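Local coordinates for enoyl-CoA hydratase (Bacillus halodurans, PDB 3LKE), which probably catalyses the hydration of 2-enoyl-CoA thioesters, as crotonase-family enoyl-CoA hydratases do, at residues A42-T47 / F98-V103; N12-I17 / S48-I53; L32-L37 / L87-H92; G116-L121 / L147-F152; N26-E31 / Y61-P66. All blocks are in the same frame, centred on the assembly; numbering follows the deposited sequence.

Overall arrangement
All five contacts belong to one crotonase-like fold, and helix 30-45 is its common thread: contact 5 holds the loop leading into it, contact 3 its first half and contact 1 its end. Contacts 1 and 2, centred about 9 Å apart, lie on the same side of the chain's centre, toward its periphery, and are joined through strand 51-56, which follows that helix. Contacts 3, 4 and 5 cluster nearer the middle, with centres about 11 to 13 Å apart, and touch through L28, L36, F62, L90, G116, M119 and L147. Along the chain contacts 1, 2, 3 and 5 interleave and contact 4 follows. Sheet, helices and loops are thereby woven into one body.

Contact 1: A42-T47 / F98-V103; sequences AGNNET and FTSPKV
N44, in the last turn of helix 30-45, and S100, in the loop after helix 81-98, meet tip to tip. With CG beside its own backbone N (chi1 -73°), N44 reaches out so that the amide oxygen, not the CB, makes the contact. S100 holds its OG anti to the backbone N and donates to N44 OD1 over 2.6 Å, approaching from above the carbonyl plane of the amide. The same OG accepts from the backbone two residues on, at 3.1 Å from K102 N, which makes an ST turn; the hydroxyl is thus gripped from two directions. The other branch of the amide, ND2, bonds to the carbonyl of E96, so both ends of N44 are engaged and its rotation is set. P101 lies alongside, its CD 3.7 Å from N44 OD1.

K102 spans the rest of the gap. Its chain bends once, at chi2 (-62°), and then runs extended past the helix end, where CE lies 3.6 Å from G43 O. NZ ends in the carbonyl plane of E46, with K102 NZ to E46 O at 2.8 Å, and it also bonds to I49 O. The carboxylate of E46 turns instead to S48, its OE2 6.9 Å from K102 NZ. Backbone carbonyls near a helix C-terminus would probably stabilise the positive charge here. In this way the C-terminal end of helix 30-45 is tied to the loop leading into strand 103-108, which lies beside 51-56 in the sheet of the crotonase fold.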
# COMPACT_ATOMS: atom_id res chain seq x y z
N ALA A 42 24.91 16.10 -9.55
CA ALA A 42 25.03 17.30 -10.37
C ALA A 42 23.67 17.73 -10.91
O ALA A 42 23.37 18.93 -10.96
CB ALA A 42 26.02 17.06 -11.51
N GLY A 43 22.85 16.76 -11.31
CA GLY A 43 21.51 17.05 -11.78
C GLY A 43 20.61 17.57 -10.68
O GLY A 43 19.82 18.49 -10.90
N ASN A 44 20.73 16.98 -9.49
CA ASN A 44 19.95 17.41 -8.32
C ASN A 44 20.30 18.82 -7.87
O ASN A 44 19.48 19.52 -7.30
CB ASN A 44 20.13 16.43 -7.15
CG ASN A 44 19.40 15.13 -7.38
OD1 ASN A 44 18.51 15.05 -8.21
ND2 ASN A 44 19.77 14.10 -6.62
N ASN A 45 21.54 19.23 -8.13
CA ASN A 45 22.00 20.55 -7.71
C ASN A 45 21.81 21.63 -8.77
O ASN A 45 22.06 22.81 -8.50
CB ASN A 45 23.47 20.49 -7.28
CG ASN A 45 23.66 19.78 -5.95
OD1 ASN A 45 22.86 19.94 -5.02
ND2 ASN A 45 24.74 19.01 -5.84
N GLU A 46 21.38 21.24 -9.97
CA GLU A 46 21.18 22.19 -11.06
C GLU A 46 19.80 22.82 -10.98
O GLU A 46 18.78 22.16 -11.20
CB GLU A 46 21.37 21.51 -12.41
CG GLU A 46 20.91 22.35 -13.60
CD GLU A 46 21.69 23.65 -13.74
OE1 GLU A 46 22.93 23.61 -13.61
OE2 GLU A 46 21.06 24.70 -14.00
N THR A 47 19.76 24.12 -10.70
CA THR A 47 18.50 24.80 -10.42
C THR A 47 17.58 25.03 -11.62
O THR A 47 16.38 25.20 -11.45
CB THR A 47 18.73 26.14 -9.69
OG1 THR A 47 19.72 26.89 -10.40
CG2 THR A 47 19.20 25.89 -8.27
N PHE A 98 16.02 8.77 -5.49
CA PHE A 98 14.79 8.83 -4.73
C PHE A 98 14.50 10.22 -4.16
O PHE A 98 13.37 10.67 -4.16
CB PHE A 98 14.82 7.82 -3.58
CG PHE A 98 13.50 7.66 -2.90
CD1 PHE A 98 12.50 6.89 -3.47
CD2 PHE A 98 13.25 8.26 -1.67
CE1 PHE A 98 11.27 6.73 -2.84
CE2 PHE A 98 12.01 8.10 -1.03
CZ PHE A 98 11.04 7.33 -1.61
N THR A 99 15.54 10.89 -3.67
CA THR A 99 15.35 12.19 -3.04
C THR A 99 15.54 13.34 -4.02
O THR A 99 15.62 14.50 -3.61
CB THR A 99 16.29 12.40 -1.83
OG1 THR A 99 17.66 12.23 -2.25
CG2 THR A 99 15.99 11.41 -0.70
N SER A 100 15.65 13.04 -5.31
CA SER A 100 15.77 14.11 -6.30
C SER A 100 14.55 15.01 -6.27
O SER A 100 13.42 14.53 -6.20
CB SER A 100 15.93 13.54 -7.70
OG SER A 100 15.97 14.59 -8.66
N PRO A 101 14.77 16.34 -6.32
CA PRO A 101 13.68 17.32 -6.45
C PRO A 101 13.15 17.43 -7.88
O PRO A 101 12.09 18.03 -8.11
CB PRO A 101 14.36 18.63 -6.04
CG PRO A 101 15.79 18.44 -6.46
CD PRO A 101 16.09 16.98 -6.19
N LYS A 102 13.87 16.85 -8.83
CA LYS A 102 13.49 16.90 -10.24
C LYS A 102 12.61 15.71 -10.56
O LYS A 102 12.66 14.69 -9.87
CB LYS A 102 14.74 16.84 -11.13
CG LYS A 102 15.88 17.71 -10.64
CD LYS A 102 15.46 19.16 -10.63
CE LYS A 102 16.61 20.07 -10.20
NZ LYS A 102 16.21 21.50 -10.31
N VAL A 103 11.81 15.83 -11.62
CA VAL A 103 11.06 14.67 -12.08
C VAL A 103 12.06 13.68 -12.65
O VAL A 103 12.87 14.03 -13.52
CB VAL A 103 10.02 15.02 -13.15
CG1 VAL A 103 9.38 13.75 -13.67
CG2 VAL A 103 8.96 15.98 -12.60

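Contact 2: N12-I17 / S48-I53; sequences NDALYI and SIHSII
D13, in the turn before strand 14-19, begins the pairing with a doubly used carbonyl. Its oxygen accepts from the backbone of H50, D13 O to H50 N being 2.9 Å, and at the same time lies over the centre of one face of the imidazole. H50 is brought there by the crowded first torsion (chi1 47°), with CG between the backbone N and the carbonyl carbon. The ring's rotation is fixed at its edge, where H50 ND1 and S51 OG share a hydrogen bond of 2.8 Å. D13 CB packs alongside CD2 of the same ring.

From L15 onward the two chains run parallel, with alternating bonds. L15 N donates to S51 O at 3.0 Å, from above the carbonyl plane. L15 O then accepts from I53 N at 2.7 Å, nearly along the C=O axis. The L15 side chain, anti to its backbone N, rests its CB 3.7 Å from the CD1 of I49. Y16 and I53 turn to the same face and lie side by side, Y16 CD2 being 3.7 Å from I53 CB. At I17 the ladder continues with a straight bond, I17 N to I53 O at 2.7 Å, while its CD1 settles 3.8 Å from the CG2 of I52.

Within the sheet, strand 14-19 stands between 6-10 and 51-56, and 51-56 passes on to 103-108. Helix 190-205 packs on the face carrying Y16 and S51; helix 30-45, which links the two strands in a beta-alpha-beta unit, covers I17 and I52 on the other.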
# COMPACT_ATOMS: atom_id res chain seq x y z
N ASN A 12 17.10 21.54 -23.14
CA ASN A 12 15.82 22.16 -22.88
C ASN A 12 15.38 21.95 -21.43
O ASN A 12 14.23 21.58 -21.16
CB ASN A 12 14.76 21.62 -23.84
CG ASN A 12 13.51 22.45 -23.86
OD1 ASN A 12 13.37 23.40 -23.08
ND2 ASN A 12 12.58 22.12 -24.74
N ASP A 13 16.31 22.20 -20.51
CA ASP A 13 16.03 22.15 -19.08
C ASP A 13 15.74 20.73 -18.59
O ASP A 13 15.03 20.55 -17.60
CB ASP A 13 14.90 23.11 -18.71
CG ASP A 13 15.29 24.57 -18.94
OD1 ASP A 13 16.50 24.87 -18.96
OD2 ASP A 13 14.38 25.41 -19.10
N ALA A 14 16.28 19.73 -19.28
CA ALA A 14 16.25 18.35 -18.80
C ALA A 14 17.65 17.74 -18.86
O ALA A 14 18.34 17.87 -19.86
CB ALA A 14 15.27 17.51 -19.62
N LEU A 15 18.07 17.08 -17.78
CA LEU A 15 19.36 16.41 -17.74
C LEU A 15 19.23 14.96 -18.17
O LEU A 15 18.44 14.19 -17.60
CB LEU A 15 19.95 16.47 -16.32
CG LEU A 15 21.45 16.24 -16.05
CD1 LEU A 15 21.69 15.16 -14.99
CD2 LEU A 15 22.27 15.96 -17.31
N TYR A 16 20.01 14.58 -19.17
CA TYR A 16 20.05 13.21 -19.67
C TYR A 16 21.29 12.50 -19.16
O TYR A 16 22.42 12.95 -19.41
CB TYR A 16 20.02 13.18 -21.20
CG TYR A 16 18.71 13.67 -21.78
CD1 TYR A 16 18.45 15.03 -21.93
CD2 TYR A 16 17.72 12.77 -22.14
CE1 TYR A 16 17.26 15.48 -22.45
CE2 TYR A 16 16.51 13.21 -22.67
CZ TYR A 16 16.29 14.57 -22.82
OH TYR A 16 15.10 15.02 -23.33
N ILE A 17 21.09 11.42 -18.41
CA ILE A 17 22.18 10.63 -17.86
C ILE A 17 22.22 9.32 -18.63
O ILE A 17 21.25 8.55 -18.60
CB ILE A 17 21.99 10.35 -16.34
CG1 ILE A 17 21.97 11.66 -15.55
CG2 ILE A 17 23.09 9.43 -15.82
CD1 ILE A 17 21.80 11.48 -14.03
N SER A 48 18.13 25.02 -12.83
CA SER A 48 17.32 25.32 -14.01
C SER A 48 16.49 24.15 -14.55
O SER A 48 15.40 24.35 -15.09
CB SER A 48 18.17 25.94 -15.14
OG SER A 48 19.08 25.00 -15.70
N ILE A 49 16.99 22.93 -14.39
CA ILE A 49 16.31 21.78 -14.98
C ILE A 49 15.10 21.36 -14.15
O ILE A 49 15.05 21.61 -12.95
CB ILE A 49 17.25 20.58 -15.15
CG1 ILE A 49 17.70 20.05 -13.79
CG2 ILE A 49 18.43 20.97 -16.03
CD1 ILE A 49 18.64 18.87 -13.88
N HIS A 50 14.13 20.75 -14.82
CA HIS A 50 12.93 20.25 -14.15
C HIS A 50 12.89 18.72 -14.10
O HIS A 50 12.11 18.13 -13.35
CB HIS A 50 11.68 20.78 -14.84
CG HIS A 50 11.71 20.66 -16.34
ND1 HIS A 50 11.63 19.45 -16.99
CD2 HIS A 50 11.81 21.61 -17.30
CE1 HIS A 50 11.68 19.65 -18.30
NE2 HIS A 50 11.79 20.95 -18.51
N SER A 51 13.74 18.09 -14.91
CA SER A 51 13.70 16.64 -15.05
C SER A 51 15.10 16.04 -15.18
O SER A 51 16.05 16.71 -15.58
CB SER A 51 12.87 16.24 -16.27
OG SER A 51 11.57 16.78 -16.22
N ILE A 52 15.19 14.76 -14.84
CA ILE A 52 16.39 13.97 -15.04
C ILE A 52 15.96 12.67 -15.70
O ILE A 52 15.10 11.96 -15.18
CB ILE A 52 17.09 13.66 -13.71
CG1 ILE A 52 17.62 14.95 -13.08
CG2 ILE A 52 18.24 12.70 -13.93
CD1 ILE A 52 18.18 14.76 -11.71
N ILE A 53 16.56 12.37 -16.85
CA ILE A 53 16.24 11.17 -17.62
C ILE A 53 17.42 10.20 -17.57
O ILE A 53 18.53 10.59 -17.91
CB ILE A 53 15.98 11.54 -19.10
CG1 ILE A 53 14.84 12.54 -19.22
CG2 ILE A 53 15.68 10.28 -19.92
CD1 ILE A 53 13.50 11.99 -18.77

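Contact 3: L32-L37 / L87-H92; sequences LGTSLL and LHVLNH
Close apolar packing around a glycine carries this helix pair. V89, with CG1 anti to its backbone N, drives that methyl directly at the opposite backbone, 3.3 Å from G33 C. The same methyl lies 3.4 Å from T34 N. L90 points away at its base, but its CD2 swings back to 3.7 Å from G33 CA. A side chain at G33 would run into this leucine methyl, so the absence of one is what lets the helices approach.

One turn on, leucine packing takes over. L37 extends with CG anti to the backbone N, and both its methyls bear on the CB of H92, CD1 at 3.9 Å. The two side chains lie side by side, pointing the same way, while the imidazole leads off from the interface toward H88, with H92 CD2 over one face of the H88 ring.

The polar group at the margin, T34 OG1, is satisfied within its own helix by the carbonyl of A30 and merely lies against the V89 methyls.

The axes of segments 32-37 and 87-92 pass 8.7 Å apart and cross at 32° with like direction. This is glycine-mediated helix-helix packing, here joining helices 30-45 and 81-98 of the crotonase fold.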
# COMPACT_ATOMS: atom_id res chain seq x y z
N LEU A 32 31.53 2.53 -12.47
CA LEU A 32 30.30 3.06 -13.05
C LEU A 32 29.46 3.75 -11.96
O LEU A 32 28.95 4.85 -12.16
CB LEU A 32 29.48 1.94 -13.71
CG LEU A 32 28.15 2.46 -14.28
CD1 LEU A 32 27.82 1.78 -15.59
CD2 LEU A 32 27.00 2.30 -13.26
N GLY A 33 29.34 3.10 -10.81
CA GLY A 33 28.54 3.65 -9.73
C GLY A 33 29.02 5.03 -9.34
O GLY A 33 28.23 5.96 -9.18
N THR A 34 30.33 5.19 -9.23
CA THR A 34 30.90 6.46 -8.83
C THR A 34 30.56 7.58 -9.82
O THR A 34 30.24 8.70 -9.42
CB THR A 34 32.42 6.35 -8.66
OG1 THR A 34 32.72 5.39 -7.64
CG2 THR A 34 33.01 7.70 -8.28
N SER A 35 30.64 7.28 -11.10
CA SER A 35 30.35 8.26 -12.14
C SER A 35 28.86 8.55 -12.19
O SER A 35 28.43 9.69 -12.40
CB SER A 35 30.85 7.76 -13.49
OG SER A 35 32.26 7.60 -13.47
N LEU A 36 28.07 7.51 -11.98
CA LEU A 36 26.63 7.65 -11.96
C LEU A 36 26.20 8.55 -10.80
O LEU A 36 25.40 9.46 -10.98
CB LEU A 36 25.97 6.28 -11.86
CG LEU A 36 24.45 6.28 -11.74
CD1 LEU A 36 23.79 6.98 -12.92
CD2 LEU A 36 23.96 4.86 -11.61
N LEU A 37 26.75 8.29 -9.62
CA LEU A 37 26.42 9.09 -8.44
C LEU A 37 26.72 10.57 -8.70
O LEU A 37 25.90 11.45 -8.42
CB LEU A 37 27.21 8.60 -7.23
CG LEU A 37 26.97 9.34 -5.91
CD1 LEU A 37 25.48 9.35 -5.54
CD2 LEU A 37 27.79 8.67 -4.82
N LEU A 87 28.63 -1.34 -2.50
CA LEU A 87 27.29 -1.18 -1.95
C LEU A 87 27.09 0.27 -1.54
O LEU A 87 26.02 0.83 -1.75
CB LEU A 87 27.08 -2.12 -0.77
CG LEU A 87 26.87 -3.57 -1.21
CD1 LEU A 87 26.84 -4.52 -0.01
CD2 LEU A 87 25.59 -3.69 -2.06
N HIS A 88 28.13 0.87 -0.97
CA HIS A 88 28.04 2.23 -0.48
C HIS A 88 27.72 3.20 -1.61
O HIS A 88 26.80 4.01 -1.51
CB HIS A 88 29.35 2.61 0.24
CG HIS A 88 29.38 4.03 0.73
ND1 HIS A 88 28.65 4.45 1.82
CD2 HIS A 88 30.07 5.11 0.29
CE1 HIS A 88 28.88 5.74 2.02
NE2 HIS A 88 29.74 6.16 1.11
N VAL A 89 28.48 3.10 -2.70
CA VAL A 89 28.29 3.98 -3.84
C VAL A 89 26.94 3.72 -4.51
O VAL A 89 26.19 4.65 -4.81
CB VAL A 89 29.43 3.83 -4.87
CG1 VAL A 89 29.19 4.73 -6.07
CG2 VAL A 89 30.77 4.16 -4.22
N LEU A 90 26.61 2.45 -4.73
CA LEU A 90 25.36 2.13 -5.41
C LEU A 90 24.14 2.43 -4.55
O LEU A 90 23.12 2.87 -5.07
CB LEU A 90 25.35 0.68 -5.89
CG LEU A 90 26.41 0.31 -6.95
CD1 LEU A 90 26.34 -1.16 -7.30
CD2 LEU A 90 26.27 1.18 -8.20
N ASN A 91 24.23 2.22 -3.24
CA ASN A 91 23.11 2.63 -2.38
C ASN A 91 22.91 4.15 -2.44
O ASN A 91 21.78 4.64 -2.44
CB ASN A 91 23.32 2.20 -0.93
CG ASN A 91 23.14 0.72 -0.74
OD1 ASN A 91 22.57 0.03 -1.59
ND2 ASN A 91 23.63 0.20 0.39
N HIS A 92 24.00 4.90 -2.49
CA HIS A 92 23.84 6.34 -2.62
C HIS A 92 23.19 6.76 -3.93
O HIS A 92 22.39 7.68 -3.95
CB HIS A 92 25.15 7.09 -2.36
CG HIS A 92 25.37 7.39 -0.91
ND1 HIS A 92 24.69 8.38 -0.25
CD2 HIS A 92 26.18 6.80 0.00
CE1 HIS A 92 25.07 8.41 1.02
NE2 HIS A 92 25.98 7.46 1.19

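Contact 4: G116-L121 / L147-F152; sequences GFNMML and LGASYF
F152 lays one face of its ring over the backbone carbonyl of L121, whose C atom sits toward the rim. CD1 of that ring is 3.7 Å from L121 O, while the opposite face is covered centrally by CD2 of its neighbour Y151, so the phenyl is held between the two. At its base F152 slides past the leucine in the opposite direction, CB to L121 CB measuring 3.9 Å. An alanine in place of F152 would remove the ring and would probably leave the L121 carbonyl and the Y151 ring less well packed.

Further down, M119 and L147 cross obliquely, M119 CG touching L147 CD1 at 4.1 Å. N118 turns a face of its amide to the methyl of A149, ND2 being 3.7 Å from A149 CB, while that nitrogen bonds to E136.

A water bridges the backbones: it donates to N118 O at 2.7 Å and to L147 O at 2.8 Å, giving a donor to two acceptors that could not bond to one another. G148, at the N-cap position of helix 149-157, has a positive phi (89°), at which a side chain would jam against the carbonyl of L147 and crowd the F152 ring. Its own carbonyl accepts from both Y151 N and F152 N, and its N-H is taken by E234.

The contact lies deep in the chain. Helix 81-98 packs on M119, L147 and F152 through L90, N91 and V94, helix 223-241 lies against Y151 and F152, and S150 reaches L218 of a second subunit.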
# COMPACT_ATOMS: atom_id res chain seq x y z
N GLY A 116 20.35 -3.78 -11.97
CA GLY A 116 20.33 -3.00 -13.21
C GLY A 116 18.96 -2.42 -13.48
O GLY A 116 18.81 -1.33 -14.08
N PHE A 117 17.93 -3.14 -13.05
CA PHE A 117 16.58 -2.60 -13.11
C PHE A 117 16.20 -1.96 -11.78
O PHE A 117 15.65 -0.86 -11.74
CB PHE A 117 15.55 -3.69 -13.44
CG PHE A 117 14.14 -3.19 -13.42
CD1 PHE A 117 13.75 -2.17 -14.27
CD2 PHE A 117 13.21 -3.70 -12.54
CE1 PHE A 117 12.45 -1.69 -14.27
CE2 PHE A 117 11.91 -3.23 -12.52
CZ PHE A 117 11.53 -2.22 -13.39
N ASN A 118 16.51 -2.65 -10.68
CA ASN A 118 15.97 -2.24 -9.38
C ASN A 118 16.34 -0.84 -8.93
O ASN A 118 15.52 -0.16 -8.30
CB ASN A 118 16.31 -3.28 -8.30
CG ASN A 118 15.74 -4.64 -8.63
OD1 ASN A 118 14.71 -4.73 -9.28
ND2 ASN A 118 16.39 -5.71 -8.16
N MET A 119 17.55 -0.40 -9.25
CA MET A 119 17.95 1.00 -8.97
C MET A 119 16.94 1.99 -9.56
O MET A 119 16.62 3.01 -8.95
CB MET A 119 19.38 1.30 -9.46
CG MET A 119 20.46 0.77 -8.51
SD MET A 119 22.11 1.50 -8.76
CE MET A 119 21.66 2.87 -9.88
N MET A 120 16.40 1.66 -10.74
CA MET A 120 15.50 2.59 -11.41
C MET A 120 14.11 2.63 -10.77
O MET A 120 13.30 3.48 -11.11
CB MET A 120 15.40 2.28 -12.91
CG MET A 120 16.75 2.38 -13.66
SD MET A 120 17.57 4.00 -13.55
CE MET A 120 18.92 3.63 -12.46
N LEU A 121 13.84 1.71 -9.84
CA LEU A 121 12.56 1.74 -9.13
C LEU A 121 12.43 2.98 -8.24
O LEU A 121 11.33 3.32 -7.80
CB LEU A 121 12.37 0.46 -8.32
CG LEU A 121 12.23 -0.80 -9.17
CD1 LEU A 121 12.17 -2.04 -8.26
CD2 LEU A 121 10.98 -0.71 -10.02
N LEU A 147 20.35 -3.03 -3.20
CA LEU A 147 20.14 -1.80 -3.96
C LEU A 147 18.71 -1.28 -3.87
O LEU A 147 18.17 -0.72 -4.83
CB LEU A 147 20.57 -1.98 -5.41
CG LEU A 147 21.99 -2.54 -5.52
CD1 LEU A 147 22.48 -2.48 -6.97
CD2 LEU A 147 22.96 -1.79 -4.61
N GLY A 148 18.11 -1.47 -2.70
CA GLY A 148 16.75 -0.99 -2.44
C GLY A 148 15.63 -1.94 -2.80
O GLY A 148 14.46 -1.66 -2.52
N ALA A 149 15.95 -3.07 -3.42
CA ALA A 149 14.92 -3.97 -3.92
C ALA A 149 13.99 -4.46 -2.80
O ALA A 149 12.77 -4.65 -3.01
CB ALA A 149 15.56 -5.16 -4.64
N SER A 150 14.55 -4.66 -1.60
CA SER A 150 13.73 -5.10 -0.47
C SER A 150 12.78 -4.01 0.03
O SER A 150 11.79 -4.31 0.70
CB SER A 150 14.59 -5.63 0.69
OG SER A 150 15.18 -4.58 1.43
N TYR A 151 13.07 -2.75 -0.30
CA TYR A 151 12.19 -1.62 0.01
C TYR A 151 11.15 -1.42 -1.11
O TYR A 151 9.94 -1.36 -0.87
CB TYR A 151 13.01 -0.33 0.19
CG TYR A 151 12.17 0.88 0.46
CD1 TYR A 151 11.75 1.18 1.76
CD2 TYR A 151 11.76 1.72 -0.57
CE1 TYR A 151 10.97 2.28 2.02
CE2 TYR A 151 10.96 2.82 -0.33
CZ TYR A 151 10.57 3.09 0.97
OH TYR A 151 9.77 4.18 1.22
N PHE A 152 11.63 -1.34 -2.34
CA PHE A 152 10.75 -0.99 -3.44
C PHE A 152 9.82 -2.09 -3.91
O PHE A 152 8.64 -1.83 -4.13
CB PHE A 152 11.53 -0.44 -4.64
CG PHE A 152 12.14 0.90 -4.38
CD1 PHE A 152 11.33 2.03 -4.37
CD2 PHE A 152 13.50 1.04 -4.14
CE1 PHE A 152 11.87 3.28 -4.13
CE2 PHE A 152 14.05 2.29 -3.89
CZ PHE A 152 13.23 3.41 -3.89
O HOH W 1 15.51 -1.11 -5.77

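Contact 5: N26-E31 / Y61-P66; sequences NGLDAE and YFSSGP
N26 turns its side chain toward the loop 61-66 and uses both ends of the amide. ND2 donates to F62 O at 2.9 Å along a fairly straight path (162°), the acceptor lying in the amide plane; OD1 accepts from the backbone N of Y21. The amide also meets the edge of the Y61 ring, the planes 82° apart, with N26 CG 3.7 Å from Y61 CE1. An alanine in place of N26 would remove both amide bonds and would probably loosen the tie between the 61-66 loop and the chain at Y21.

The carbonyl of N26 is taken by S63, whose OG, anti to its backbone N, donates to N26 O over 2.6 Å. That OG in turn accepts from G65 N at 3.1 Å, an ST turn that fixes the hydroxyl. L28 N donates to G65 O at 3.2 Å, steeply above the carbonyl plane rather than along it. S64 OG lies 3.5 Å from G27 CA and bonds to the carbonyls of K24 and K25. Apolar contact is slight: L28 CD1 lies 4.1 Å from P66 CD.

D29 is the N-cap of helix 30-45, with OD1 bonded to L32 N. The F-x-x-G segment 62-65 resembles the loop that, in crotonase relatives, leads to one of the oxyanion-hole N-H groups; P66 probably takes the place of the residue giving that N-H and, as a proline, has none.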
# COMPACT_ATOMS: atom_id res chain seq x y z
N ASN A 26 26.81 -2.40 -19.37
CA ASN A 26 26.23 -1.45 -18.42
C ASN A 26 26.05 -2.05 -17.02
O ASN A 26 25.14 -1.68 -16.27
CB ASN A 26 24.90 -0.88 -18.95
CG ASN A 26 25.12 0.11 -20.10
OD1 ASN A 26 26.25 0.48 -20.42
ND2 ASN A 26 24.03 0.51 -20.73
N GLY A 27 26.93 -2.98 -16.68
CA GLY A 27 26.91 -3.62 -15.37
C GLY A 27 27.29 -2.65 -14.27
O GLY A 27 27.90 -1.61 -14.53
N LEU A 28 26.90 -2.98 -13.04
CA LEU A 28 27.11 -2.08 -11.92
C LEU A 28 28.34 -2.48 -11.12
O LEU A 28 28.38 -3.56 -10.53
CB LEU A 28 25.87 -2.07 -11.02
CG LEU A 28 24.54 -1.86 -11.74
CD1 LEU A 28 23.38 -1.85 -10.73
CD2 LEU A 28 24.55 -0.59 -12.53
N ASP A 29 29.35 -1.62 -11.14
CA ASP A 29 30.50 -1.78 -10.26
C ASP A 29 30.83 -0.43 -9.67
O ASP A 29 30.10 0.54 -9.89
CB ASP A 29 31.71 -2.36 -11.02
CG ASP A 29 32.18 -1.48 -12.17
OD1 ASP A 29 31.88 -0.27 -12.19
OD2 ASP A 29 32.87 -2.03 -13.06
N ALA A 30 31.90 -0.35 -8.90
CA ALA A 30 32.22 0.88 -8.19
C ALA A 30 32.59 2.02 -9.15
O ALA A 30 32.31 3.19 -8.87
CB ALA A 30 33.33 0.64 -7.19
N GLU A 31 33.21 1.68 -10.27
CA GLU A 31 33.62 2.68 -11.25
C GLU A 31 32.41 3.34 -11.90
O GLU A 31 32.27 4.57 -11.89
CB GLU A 31 34.52 2.05 -12.32
CG GLU A 31 35.25 3.05 -13.18
CD GLU A 31 36.37 2.41 -13.99
OE1 GLU A 31 36.65 1.21 -13.78
OE2 GLU A 31 36.96 3.11 -14.84
N TYR A 61 20.83 -3.59 -24.51
CA TYR A 61 20.60 -3.75 -23.08
C TYR A 61 20.42 -2.42 -22.37
O TYR A 61 21.01 -1.42 -22.76
CB TYR A 61 21.80 -4.48 -22.45
CG TYR A 61 23.13 -3.95 -22.93
CD1 TYR A 61 23.75 -2.87 -22.31
CD2 TYR A 61 23.77 -4.53 -24.03
CE1 TYR A 61 24.98 -2.39 -22.76
CE2 TYR A 61 24.98 -4.05 -24.48
CZ TYR A 61 25.59 -2.98 -23.84
OH TYR A 61 26.79 -2.51 -24.32
N PHE A 62 19.61 -2.40 -21.32
CA PHE A 62 19.63 -1.25 -20.44
C PHE A 62 20.76 -1.40 -19.44
O PHE A 62 21.65 -0.56 -19.36
CB PHE A 62 18.32 -1.08 -19.67
CG PHE A 62 18.37 0.06 -18.71
CD1 PHE A 62 18.28 1.36 -19.16
CD2 PHE A 62 18.52 -0.17 -17.34
CE1 PHE A 62 18.34 2.42 -18.28
CE2 PHE A 62 18.59 0.89 -16.46
CZ PHE A 62 18.49 2.19 -16.92
N SER A 63 20.70 -2.47 -18.64
CA SER A 63 21.78 -2.79 -17.71
C SER A 63 21.75 -4.24 -17.28
O SER A 63 20.70 -4.77 -16.86
CB SER A 63 21.75 -1.88 -16.47
OG SER A 63 22.71 -2.32 -15.50
N SER A 64 22.89 -4.90 -17.38
CA SER A 64 23.01 -6.28 -16.96
C SER A 64 23.05 -6.43 -15.44
O SER A 64 23.04 -7.55 -14.92
CB SER A 64 24.25 -6.92 -17.60
OG SER A 64 25.42 -6.24 -17.19
N GLY A 65 23.10 -5.32 -14.72
CA GLY A 65 23.12 -5.35 -13.26
C GLY A 65 24.52 -5.71 -12.77
O GLY A 65 25.45 -5.77 -13.57
N PRO A 66 24.66 -5.98 -11.47
CA PRO A 66 25.96 -6.42 -10.95
C PRO A 66 26.36 -7.73 -11.62
O PRO A 66 25.57 -8.67 -11.63
CB PRO A 66 25.69 -6.65 -9.46
CG PRO A 66 24.46 -5.85 -9.16
CD PRO A 66 23.64 -5.90 -10.41